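PDB 7B04: nitrite oxidoreductase subunit A from Kuenenia stuttgartiensis, which belongs to the molybdopterin oxidoreductase family and binds an iron/sulfur cluster, a molybdenum atom and two MD1 ligands. Local coordinates for residues 215-219 / 250-254; 219-224 / 262-266; 244-248 / 585-590; 592-596 / 756-760. All coordinates share one frame; numbering follows the deposited sequence.

How the contacts relate
From the N-terminal side, the loop 215-219 leads through the 3-10 turn 219-221 into strand 222-226, and Thr219 belongs to both contact 1 and contact 2. Helix 238-254 follows: its end at 250-254 returns to 215-219 in contact 1. Residues 262-266 then pair beside 219-224 in contact 2, completing a beta-alpha-beta unit. These two contacts cross along the chain, and contact 3 crosses both, because it starts from 244-248 on the same helix and reaches the distant loop 585-590. Contact 4 opens just beyond, at 592-596, and closes on 756-760, in series with the other three. It still touches contact 3, through Val589 O and Asn757 ND2.

Contact 1. Residues 215-219 / 250-254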
loop_
_atom_site.group_PDB
_atom_site.type_symbol
_atom_site.label_atom_id
_atom_site.label_comp_id
_atom_site.label_asym_id
_atom_site.label_seq_id
_atom_site.Cartn_x
_atom_site.Cartn_y
_atom_site.Cartn_z
ATOM N N GLN B 215 9.326 -4.932 43.701
ATOM C CA GLN B 215 8.777 -5.416 44.966
ATOM C C GLN B 215 9.332 -6.784 45.323
ATOM O O GLN B 215 8.645 -7.628 45.902
ATOM C CB GLN B 215 7.252 -5.479 44.927
ATOM C CG GLN B 215 6.569 -4.333 45.626
ATOM C CD GLN B 215 5.078 -4.317 45.406
ATOM O OE1 GLN B 215 4.600 -4.172 44.281
ATOM N NE2 GLN B 215 4.326 -4.481 46.488
ATOM N N GLY B 216 10.583 -7.016 44.987
ATOM C CA GLY B 216 11.148 -8.294 45.296
ATOM C C GLY B 216 10.828 -9.379 44.295
ATOM O O GLY B 216 11.324 -10.499 44.455
ATOM N N ALA B 217 9.882 -9.154 43.378
ATOM C CA ALA B 217 9.581 -10.151 42.354
ATOM C C ALA B 217 10.642 -10.137 41.270
ATOM O O ALA B 217 10.886 -9.092 40.654
ATOM C CB ALA B 217 8.223 -9.914 41.706
ATOM N N GLY B 218 11.195 -11.310 40.969
ATOM C CA GLY B 218 12.127 -11.406 39.862
ATOM C C GLY B 218 11.381 -11.420 38.550
ATOM O O GLY B 218 11.864 -10.922 37.533
ATOM N N THR B 219 10.191 -12.000 38.565
ATOM C CA THR B 219 9.353 -12.087 37.381
ATOM C C THR B 219 8.948 -10.728 36.838
ATOM O O THR B 219 8.525 -10.641 35.678
ATOM C CB THR B 219 8.114 -12.901 37.704
ATOM O OG1 THR B 219 7.468 -12.338 38.857
ATOM C CG2 THR B 219 8.503 -14.333 38.030
ATOM N N ASP B 250 6.987 -17.158 40.277
ATOM C CA ASP B 250 7.416 -16.320 41.390
ATOM C C ASP B 250 7.189 -17.025 42.720
ATOM O O ASP B 250 8.012 -16.920 43.636
ATOM C CB ASP B 250 6.675 -14.984 41.351
ATOM C CG ASP B 250 7.194 -14.001 42.378
ATOM O OD1 ASP B 250 8.305 -13.464 42.179
ATOM O OD2 ASP B 250 6.490 -13.759 43.381
ATOM N N ALA B 251 6.071 -17.744 42.845
ATOM C CA ALA B 251 5.823 -18.529 44.050
ATOM C C ALA B 251 6.893 -19.597 44.241
ATOM O O ALA B 251 7.316 -19.867 45.371
ATOM C CB ALA B 251 4.433 -19.162 43.989
ATOM N N HIS B 252 7.336 -20.224 43.149
ATOM C CA HIS B 252 8.401 -21.218 43.252
ATOM C C HIS B 252 9.742 -20.560 43.551
ATOM O O HIS B 252 10.557 -21.108 44.302
ATOM C CB HIS B 252 8.483 -22.037 41.965
ATOM C CG HIS B 252 7.389 -23.049 41.819
ATOM N ND1 HIS B 252 7.399 -24.257 42.484
ATOM C CD2 HIS B 252 6.251 -23.034 41.085
ATOM C CE1 HIS B 252 6.316 -24.941 42.165
ATOM N NE2 HIS B 252 5.601 -24.222 41.317
ATOM N N ASN B 253 9.986 -19.382 42.972
ATOM C CA ASN B 253 11.263 -18.703 43.167
ATOM C C ASN B 253 11.413 -18.203 44.599
ATOM O O ASN B 253 12.427 -18.469 45.256
ATOM C CB ASN B 253 11.398 -17.545 42.175
ATOM C CG ASN B 253 11.589 -18.020 40.747
ATOM O OD1 ASN B 253 12.301 -18.991 40.493
ATOM N ND2 ASN B 253 10.956 -17.329 39.805
ATOM N N ARG B 254 10.419 -17.472 45.099
ATOM C CA ARG B 254 10.531 -16.790 46.381
ATOM C C ARG B 254 9.834 -17.520 47.522
ATOM O O ARG B 254 10.036 -17.149 48.683
ATOM C CB ARG B 254 9.971 -15.367 46.257
ATOM C CG ARG B 254 10.831 -14.470 45.379
ATOM C CD ARG B 254 10.076 -13.257 44.856
ATOM N NE ARG B 254 9.591 -12.376 45.914
ATOM C CZ ARG B 254 8.318 -12.030 46.075
ATOM N NH1 ARG B 254 7.969 -11.218 47.065
ATOM N NH2 ARG B 254 7.392 -12.487 45.243
HETATM O O HOH W 1 10.887 -14.404 40.778
#
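Thr219 and Asp250 meet with their side chains crossing at about a right angle, where the CA atoms of the two segments come nearest, 6.1 Å apart. Thr219 lays OG1 and CG2 against the flank of Asp250, CG2 lying 3.8 Å from Asp250 CB. Its hydroxyl is engaged elsewhere, with Leu262 O. With chi1 at -173°, Asp250 CG points opposite the backbone N, and OD1 is carried toward Ala217 until it lies 3.6 Å from Ala217 CB.

No direct hydrogen bond spans the two segments; a water does the joining. It donates to Asp250 OD1 at 3.1 Å and accepts, weakly in both cases, from Gly218 N and Asn253 ND2, so three groups surround it.

Arg254 makes the second side-chain contact: a bend at chi3 (61°) folds the guanidinium back beside the 216-217 peptide, which lies over one of its faces, with Ala217 N 4.1 Å above the plane and offset toward the rim. Asp250 CG lies at the edge, in plane, consistent with a salt bridge between Arg254 NH2 and Asp250 OD2, although the modelled separation is too short to be trusted. Gly216 O comes within 2.9 Å of Arg254 NE, but the angle is too poor for a hydrogen bond.

The loop that leaves helix 208-213 is thus laid against the last turn of helix 238-254 just before it enters strand 222-226, and Leu262, on the approach to strand 265-266, packs on both Ala217 and Arg254.

Contact 2. Residues 219-224 / 262-266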
loop_
_atom_site.group_PDB
_atom_site.type_symbol
_atom_site.label_atom_id
_atom_site.label_comp_id
_atom_site.label_asym_id
_atom_site.label_seq_id
_atom_site.Cartn_x
_atom_site.Cartn_y
_atom_site.Cartn_z
ATOM N N THR B 219 10.191 -12.000 38.565
ATOM C CA THR B 219 9.353 -12.087 37.381
ATOM C C THR B 219 8.948 -10.728 36.838
ATOM O O THR B 219 8.525 -10.641 35.678
ATOM C CB THR B 219 8.114 -12.901 37.704
ATOM O OG1 THR B 219 7.468 -12.338 38.857
ATOM C CG2 THR B 219 8.503 -14.333 38.030
ATOM N N ARG B 220 9.084 -9.663 37.627
ATOM C CA ARG B 220 8.755 -8.345 37.089
ATOM C C ARG B 220 9.813 -7.835 36.122
ATOM O O ARG B 220 9.617 -6.782 35.502
ATOM C CB ARG B 220 8.513 -7.345 38.218
ATOM C CG ARG B 220 7.095 -7.491 38.766
ATOM C CD ARG B 220 6.448 -6.186 39.186
ATOM N NE ARG B 220 5.100 -6.427 39.699
ATOM C CZ ARG B 220 4.528 -5.749 40.690
ATOM N NH1 ARG B 220 3.297 -6.058 41.074
ATOM N NH2 ARG B 220 5.177 -4.766 41.305
ATOM N N THR B 221 10.931 -8.546 36.004
ATOM C CA THR B 221 11.910 -8.308 34.957
ATOM C C THR B 221 11.539 -9.007 33.657
ATOM O O THR B 221 12.189 -8.768 32.635
ATOM C CB THR B 221 13.301 -8.765 35.408
ATOM O OG1 THR B 221 13.236 -10.113 35.887
ATOM C CG2 THR B 221 13.816 -7.874 36.530
ATOM N N PHE B 222 10.523 -9.872 33.674
ATOM C CA PHE B 222 10.007 -10.485 32.459
ATOM C C PHE B 222 8.998 -9.544 31.823
ATOM O O PHE B 222 8.046 -9.104 32.477
ATOM C CB PHE B 222 9.341 -11.834 32.736
ATOM C CG PHE B 222 8.844 -12.539 31.492
ATOM C CD1 PHE B 222 9.623 -13.500 30.870
ATOM C CD2 PHE B 222 7.604 -12.239 30.943
ATOM C CE1 PHE B 222 9.176 -14.153 29.735
ATOM C CE2 PHE B 222 7.153 -12.890 29.808
ATOM C CZ PHE B 222 7.940 -13.847 29.205
ATOM N N LYS B 223 9.200 -9.248 30.548
ATOM C CA LYS B 223 8.316 -8.355 29.817
ATOM C C LYS B 223 7.657 -9.156 28.704
ATOM O O LYS B 223 8.319 -9.574 27.747
ATOM C CB LYS B 223 9.096 -7.163 29.276
ATOM C CG LYS B 223 9.267 -6.033 30.285
ATOM C CD LYS B 223 10.141 -6.364 31.470
ATOM C CE LYS B 223 10.084 -5.236 32.487
ATOM N NZ LYS B 223 10.526 -3.926 31.911
ATOM N N GLY B 224 6.354 -9.366 28.833
ATOM C CA GLY B 224 5.609 -10.118 27.851
ATOM C C GLY B 224 4.625 -9.245 27.108
ATOM O O GLY B 224 3.688 -8.691 27.691
ATOM N N LEU B 262 3.620 -12.281 42.302
ATOM C CA LEU B 262 3.452 -11.363 41.152
ATOM C C LEU B 262 4.107 -11.955 39.909
ATOM O O LEU B 262 5.180 -12.491 40.015
ATOM C CB LEU B 262 4.076 -10.014 41.476
ATOM C CG LEU B 262 4.199 -9.706 42.950
ATOM C CD1 LEU B 262 5.655 -9.608 43.323
ATOM C CD2 LEU B 262 3.499 -8.408 43.252
ATOM N N GLY B 263 3.484 -11.758 38.762
ATOM C CA GLY B 263 3.939 -12.332 37.517
ATOM C C GLY B 263 4.555 -11.316 36.583
ATOM O O GLY B 263 5.061 -10.265 36.998
ATOM N N GLY B 264 4.481 -11.624 35.295
ATOM C CA GLY B 264 5.128 -10.817 34.291
ATOM C C GLY B 264 4.436 -9.488 34.131
ATOM O O GLY B 264 3.361 -9.234 34.665
ATOM N N ARG B 265 5.109 -8.586 33.439
ATOM C CA ARG B 265 4.572 -7.263 33.178
ATOM C C ARG B 265 4.086 -7.148 31.740
ATOM O O ARG B 265 4.827 -7.448 30.793
ATOM C CB ARG B 265 5.612 -6.204 33.487
ATOM C CG ARG B 265 5.609 -5.878 34.959
ATOM C CD ARG B 265 6.405 -4.660 35.243
ATOM N NE ARG B 265 5.556 -3.476 35.208
ATOM C CZ ARG B 265 5.889 -2.309 35.748
ATOM N NH1 ARG B 265 5.060 -1.275 35.671
ATOM N NH2 ARG B 265 7.063 -2.173 36.353
ATOM N N ASN B 266 2.827 -6.749 31.589
ATOM C CA ASN B 266 2.206 -6.634 30.280
ATOM C C ASN B 266 2.702 -5.372 29.587
ATOM O O ASN B 266 2.593 -4.263 30.126
ATOM C CB ASN B 266 0.690 -6.597 30.432
ATOM C CG ASN B 266 0.130 -7.826 31.109
ATOM O OD1 ASN B 266 0.762 -8.881 31.132
ATOM N ND2 ASN B 266 -1.059 -7.688 31.693
#
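Phe222 and Gly224 hold Arg265 between them by two backbone hydrogen bonds, the signature of parallel pairing. Arg265 N donates to Phe222 O at 3.1 Å with a nearly straight N-H...O angle of 172°, while Gly224 N donates to Arg265 O, also at 3.1 Å but less straight, 155°. Lys223 is consequently in register with Arg265, and Gly224 with Asn266.

One side-chain bond lies ahead of the paired strands. Thr219 OG1 donates to Leu262 O at 2.6 Å, approaching from 32° out of the carbonyl plane.

The remaining contacts are by packing. A bend at chi2 brings the Arg220 guanidinium to Leu262, whose CG lies over one of its faces; Arg220 NH2 is bound to Arg213 O and Gln215 OE1. The Arg220 and Arg265 chains touch CD to CD at 4.2 Å.

Lys223 and Arg265 point to one face of the sheet, with Lys223 NZ 5.9 Å from Arg265 NH2. Lys223 NZ is met by Ser644 O and Glu612, and the Arg265 guanidinium by the carbonyls of Leu610, Asp611 and Met642. This buried contact therefore joins two strands through backbone bonds, while the Glu612 carboxylate and several carbonyl oxygens probably offset the positive charge gathered here.

Contact 3. Residues 244-248 / 585-590; sequences NCLAI and VAEDVF
Phe590, which packs against Ala247 and Ile248, gives its backbone N to Asp588 OD1 at 3.2 Å, closing an Asx turn; the same oxygen also takes a salt bridge from Arg608 NH2. The N-H meets OD1 from above the carboxylate plane, 53° out of it, so two groups grip this atom and probably help to hold the bend of the loop.

That bend presents Val589 and Phe590 to the helix. The two methyls of Val589 reach different helix residues, Asn244 and Ile248. CG2 stands over the face of the Asn244 amide, almost equally far from its CG, OD1 and ND2, with Asn244 CG at 3.3 Å. CG1, anti to the Val589 backbone N (chi1 172°), meets Ile248 CD1 at 3.5 Å.

Two helix side chains meet the Phe590 ring differently. Ala247 CB sits at its edge, near the plane, 4.0 Å from Phe590 CE2. Ile248 CG1 makes an off-centre CH-pi contact, 4.2 Å from the ring centroid and 30° off the normal.

The Asn244 amide is held at its oxygen, where OD1 accepts from Arg608 N, and its ND2 comes within 3.0 Å of Glu587 O. The chemistry implies that methyl and ring packing make up much of the direct contact between helix 238-254 and the loop, while Arg608 ties the amide and the Asx turn together, through its backbone on Asn244 and its guanidinium on Asp588.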
loop_
_atom_site.group_PDB
_atom_site.type_symbol
_atom_site.label_atom_id
_atom_site.label_comp_id
_atom_site.label_asym_id
_atom_site.label_seq_id
_atom_site.Cartn_x
_atom_site.Cartn_y
_atom_site.Cartn_z
ATOM N N ASN B 244 0.518 -13.274 33.338
ATOM C CA ASN B 244 -0.217 -13.458 34.604
ATOM C C ASN B 244 0.205 -14.768 35.260
ATOM O O ASN B 244 0.407 -14.779 36.444
ATOM C CB ASN B 244 -1.714 -13.416 34.344
ATOM C CG ASN B 244 -2.480 -13.320 35.628
ATOM O OD1 ASN B 244 -1.893 -13.144 36.671
ATOM N ND2 ASN B 244 -3.777 -13.474 35.559
ATOM N N CYS B 245 0.364 -15.814 34.466
ATOM C CA CYS B 245 0.701 -17.177 34.916
ATOM C C CYS B 245 2.055 -17.199 35.599
ATOM O O CYS B 245 2.306 -18.077 36.347
ATOM C CB CYS B 245 0.820 -18.076 33.704
ATOM S SG CYS B 245 -0.732 -18.851 33.222
ATOM N N LEU B 246 2.941 -16.316 35.217
ATOM C CA LEU B 246 4.275 -16.304 35.805
ATOM C C LEU B 246 4.262 -16.038 37.302
ATOM O O LEU B 246 5.311 -16.166 37.944
ATOM C CB LEU B 246 5.149 -15.269 35.103
ATOM C CG LEU B 246 5.513 -15.628 33.665
ATOM C CD1 LEU B 246 6.266 -14.488 33.032
ATOM C CD2 LEU B 246 6.335 -16.905 33.617
ATOM N N ALA B 247 3.114 -15.657 37.869
ATOM C CA ALA B 247 3.006 -15.561 39.319
ATOM C C ALA B 247 3.325 -16.892 39.987
ATOM O O ALA B 247 3.877 -16.913 41.092
ATOM C CB ALA B 247 1.609 -15.082 39.714
ATOM N N ILE B 248 2.978 -18.009 39.338
ATOM C CA ILE B 248 3.326 -19.322 39.879
ATOM C C ILE B 248 4.837 -19.478 39.968
ATOM O O ILE B 248 5.371 -19.963 40.972
ATOM C CB ILE B 248 2.705 -20.444 39.029
ATOM C CG1 ILE B 248 1.187 -20.303 38.949
ATOM C CG2 ILE B 248 3.065 -21.803 39.609
ATOM C CD1 ILE B 248 0.553 -21.282 37.980
ATOM N N VAL B 585 -7.491 -12.237 30.257
ATOM C CA VAL B 585 -6.148 -11.829 30.662
ATOM C C VAL B 585 -5.971 -11.692 32.171
ATOM O O VAL B 585 -4.829 -11.755 32.653
ATOM C CB VAL B 585 -5.746 -10.509 29.973
ATOM C CG1 VAL B 585 -5.761 -10.672 28.463
ATOM C CG2 VAL B 585 -6.664 -9.378 30.412
ATOM N N ALA B 586 -7.051 -11.511 32.930
ATOM C CA ALA B 586 -6.955 -11.278 34.365
ATOM C C ALA B 586 -7.713 -12.335 35.158
ATOM O O ALA B 586 -8.198 -12.067 36.258
ATOM C CB ALA B 586 -7.456 -9.879 34.722
ATOM N N GLU B 587 -7.817 -13.543 34.611
ATOM C CA GLU B 587 -8.384 -14.650 35.364
ATOM C C GLU B 587 -7.422 -15.056 36.472
ATOM O O GLU B 587 -6.200 -14.993 36.305
ATOM C CB GLU B 587 -8.659 -15.835 34.437
ATOM C CG GLU B 587 -9.833 -16.705 34.850
ATOM C CD GLU B 587 -9.706 -18.128 34.340
ATOM O OE1 GLU B 587 -8.634 -18.738 34.541
ATOM O OE2 GLU B 587 -10.672 -18.634 33.731
ATOM N N ASP B 588 -7.973 -15.458 37.615
ATOM C CA ASP B 588 -7.132 -15.843 38.741
ATOM C C ASP B 588 -6.300 -17.063 38.369
ATOM O O ASP B 588 -6.842 -18.140 38.103
ATOM C CB ASP B 588 -7.986 -16.120 39.979
ATOM C CG ASP B 588 -7.162 -16.174 41.255
ATOM O OD1 ASP B 588 -5.917 -16.209 41.162
ATOM O OD2 ASP B 588 -7.751 -16.174 42.353
ATOM N N VAL B 589 -4.977 -16.883 38.344
ATOM C CA VAL B 589 -4.078 -17.962 37.947
ATOM C C VAL B 589 -4.185 -19.131 38.912
ATOM O O VAL B 589 -4.184 -20.299 38.500
ATOM C CB VAL B 589 -2.637 -17.433 37.851
ATOM C CG1 VAL B 589 -1.671 -18.571 37.628
ATOM C CG2 VAL B 589 -2.534 -16.427 36.736
ATOM N N PHE B 590 -4.304 -18.841 40.201
ATOM C CA PHE B 590 -4.369 -19.872 41.221
ATOM C C PHE B 590 -5.795 -20.360 41.424
ATOM O O PHE B 590 -6.009 -21.341 42.145
ATOM C CB PHE B 590 -3.768 -19.346 42.528
ATOM C CG PHE B 590 -2.274 -19.185 42.483
ATOM C CD1 PHE B 590 -1.441 -20.111 43.089
ATOM C CD2 PHE B 590 -1.702 -18.119 41.812
ATOM C CE1 PHE B 590 -0.066 -19.954 43.050
ATOM C CE2 PHE B 590 -0.327 -17.957 41.768
ATOM C CZ PHE B 590 0.491 -18.878 42.387
#

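Contact 4. Residues 592-596 / 756-760; sequences PNLDP and DNWKF
Prolines, a leucine and a phenylalanine make this a partly buried, mainly apolar contact, in which Pro592, Leu594 and Pro596 of a long loop lie against Asp756, Lys759 and Phe760 where helix 753-757 gives way to helix 759-762. No hydrogen bond crosses it.

Phe760 CG is anti to the carbonyl carbon (chi1 -57°), which puts the ring against the loop, and two groups meet that ring at its edge. Pro596 CG is near the ring plane, 3.5 Å from Phe760 CE1, with the two side chains crossing at about a right angle. Asn593 O also lies in plane at the edge, 3.8 Å from Phe760 CE2. Leu594 O is 3.6 Å from Phe760 CZ.

Leu594 spreads its methyls over the helix junction: CD1 meets Asp756 CB at 3.9 Å, and CD2 meets Lys759 CG at 4.1 Å. Pro592 CG reaches the same Asp756 CB, also at 4.1 Å.

Beyond the two segments, Arg772 NH2 donates to both Asn593 O and Asp595 O, and its side chain packs on Phe760, so one arginine holds the loop's backbone beside the ring. Asp595 N donates to Asn593 OD1 at 3.3 Å from above the amide plane. This is an Asx turn, and it shapes a proline-flanked loop that rests on the break between two short helices.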
loop_
_atom_site.group_PDB
_atom_site.type_symbol
_atom_site.label_atom_id
_atom_site.label_comp_id
_atom_site.label_asym_id
_atom_site.label_seq_id
_atom_site.Cartn_x
_atom_site.Cartn_y
_atom_site.Cartn_z
ATOM N N PRO B 592 -8.290 -20.885 38.521
ATOM C CA PRO B 592 -8.862 -20.910 37.170
ATOM C C PRO B 592 -10.088 -21.809 37.100
ATOM O O PRO B 592 -10.213 -22.806 37.819
ATOM C CB PRO B 592 -7.720 -21.490 36.327
ATOM C CG PRO B 592 -7.132 -22.497 37.243
ATOM C CD PRO B 592 -7.226 -21.911 38.652
ATOM N N ASN B 593 -11.027 -21.435 36.230
ATOM C CA ASN B 593 -12.229 -22.241 36.040
ATOM C C ASN B 593 -11.995 -23.255 34.925
ATOM O O ASN B 593 -11.671 -22.886 33.784
ATOM C CB ASN B 593 -13.441 -21.373 35.728
ATOM C CG ASN B 593 -14.734 -22.119 35.881
ATOM O OD1 ASN B 593 -14.740 -23.279 36.296
ATOM N ND2 ASN B 593 -15.839 -21.456 35.593
ATOM N N LEU B 594 -12.186 -24.533 35.253
ATOM C CA LEU B 594 -11.943 -25.627 34.323
ATOM C C LEU B 594 -13.250 -26.265 33.852
ATOM O O LEU B 594 -13.258 -27.407 33.384
ATOM C CB LEU B 594 -11.039 -26.670 34.985
ATOM C CG LEU B 594 -9.542 -26.385 34.791
ATOM C CD1 LEU B 594 -9.010 -25.564 35.952
ATOM C CD2 LEU B 594 -8.749 -27.675 34.617
ATOM N N ASP B 595 -14.366 -25.540 33.973
ATOM C CA ASP B 595 -15.650 -25.988 33.470
ATOM C C ASP B 595 -15.831 -25.437 32.068
ATOM O O ASP B 595 -15.811 -24.205 31.899
ATOM C CB ASP B 595 -16.771 -25.493 34.371
ATOM C CG ASP B 595 -18.113 -26.105 34.026
ATOM O OD1 ASP B 595 -18.173 -27.320 33.763
ATOM O OD2 ASP B 595 -19.114 -25.361 34.026
ATOM N N PRO B 596 -15.985 -26.284 31.042
ATOM C CA PRO B 596 -16.173 -25.753 29.681
ATOM C C PRO B 596 -17.406 -24.881 29.535
ATOM O O PRO B 596 -17.413 -23.950 28.716
ATOM C CB PRO B 596 -16.273 -27.018 28.816
ATOM C CG PRO B 596 -15.632 -28.091 29.642
ATOM C CD PRO B 596 -15.949 -27.755 31.062
ATOM N N ASP B 756 -3.540 -26.010 33.700
ATOM C CA ASP B 756 -4.930 -25.661 33.981
ATOM C C ASP B 756 -5.286 -24.302 33.392
ATOM O O ASP B 756 -6.400 -24.110 32.891
ATOM C CB ASP B 756 -5.188 -25.688 35.486
ATOM C CG ASP B 756 -4.964 -27.061 36.088
ATOM O OD1 ASP B 756 -4.943 -28.047 35.321
ATOM O OD2 ASP B 756 -4.817 -27.156 37.326
ATOM N N ASN B 757 -4.358 -23.345 33.449
ATOM C CA ASN B 757 -4.613 -22.024 32.889
ATOM C C ASN B 757 -4.697 -22.060 31.369
ATOM O O ASN B 757 -5.225 -21.118 30.767
ATOM C CB ASN B 757 -3.532 -21.040 33.342
ATOM C CG ASN B 757 -3.884 -20.351 34.647
ATOM O OD1 ASN B 757 -4.587 -19.339 34.661
ATOM N ND2 ASN B 757 -3.404 -20.903 35.755
ATOM N N TRP B 758 -4.153 -23.100 30.736
ATOM C CA TRP B 758 -4.203 -23.280 29.289
ATOM C C TRP B 758 -4.904 -24.583 28.911
ATOM O O TRP B 758 -4.626 -25.159 27.859
ATOM C CB TRP B 758 -2.796 -23.235 28.696
ATOM C CG TRP B 758 -2.103 -21.947 28.975
ATOM C CD1 TRP B 758 -1.268 -21.677 30.016
ATOM C CD2 TRP B 758 -2.195 -20.740 28.210
ATOM N NE1 TRP B 758 -0.827 -20.378 29.946
ATOM C CE2 TRP B 758 -1.383 -19.781 28.847
ATOM C CE3 TRP B 758 -2.884 -20.379 27.048
ATOM C CZ2 TRP B 758 -1.240 -18.485 28.360
ATOM C CZ3 TRP B 758 -2.741 -19.090 26.567
ATOM C CH2 TRP B 758 -1.925 -18.159 27.221
ATOM N N LYS B 759 -5.817 -25.055 29.765
ATOM C CA LYS B 759 -6.432 -26.366 29.570
ATOM C C LYS B 759 -7.172 -26.450 28.239
ATOM O O LYS B 759 -6.920 -27.349 27.428
ATOM C CB LYS B 759 -7.382 -26.673 30.729
ATOM C CG LYS B 759 -8.119 -27.996 30.592
ATOM C CD LYS B 759 -7.145 -29.150 30.417
ATOM C CE LYS B 759 -6.314 -29.361 31.671
ATOM N NZ LYS B 759 -5.342 -30.475 31.510
ATOM N N PHE B 760 -8.091 -25.517 27.996
ATOM C CA PHE B 760 -8.888 -25.574 26.778
ATOM C C PHE B 760 -8.076 -25.217 25.540
ATOM O O PHE B 760 -8.438 -25.635 24.435
ATOM C CB PHE B 760 -10.108 -24.666 26.920
ATOM C CG PHE B 760 -10.970 -25.003 28.101
ATOM C CD1 PHE B 760 -11.826 -26.090 28.059
ATOM C CD2 PHE B 760 -10.912 -24.246 29.259
ATOM C CE1 PHE B 760 -12.614 -26.409 29.145
ATOM C CE2 PHE B 760 -11.700 -24.562 30.349
ATOM C CZ PHE B 760 -12.552 -25.645 30.292
#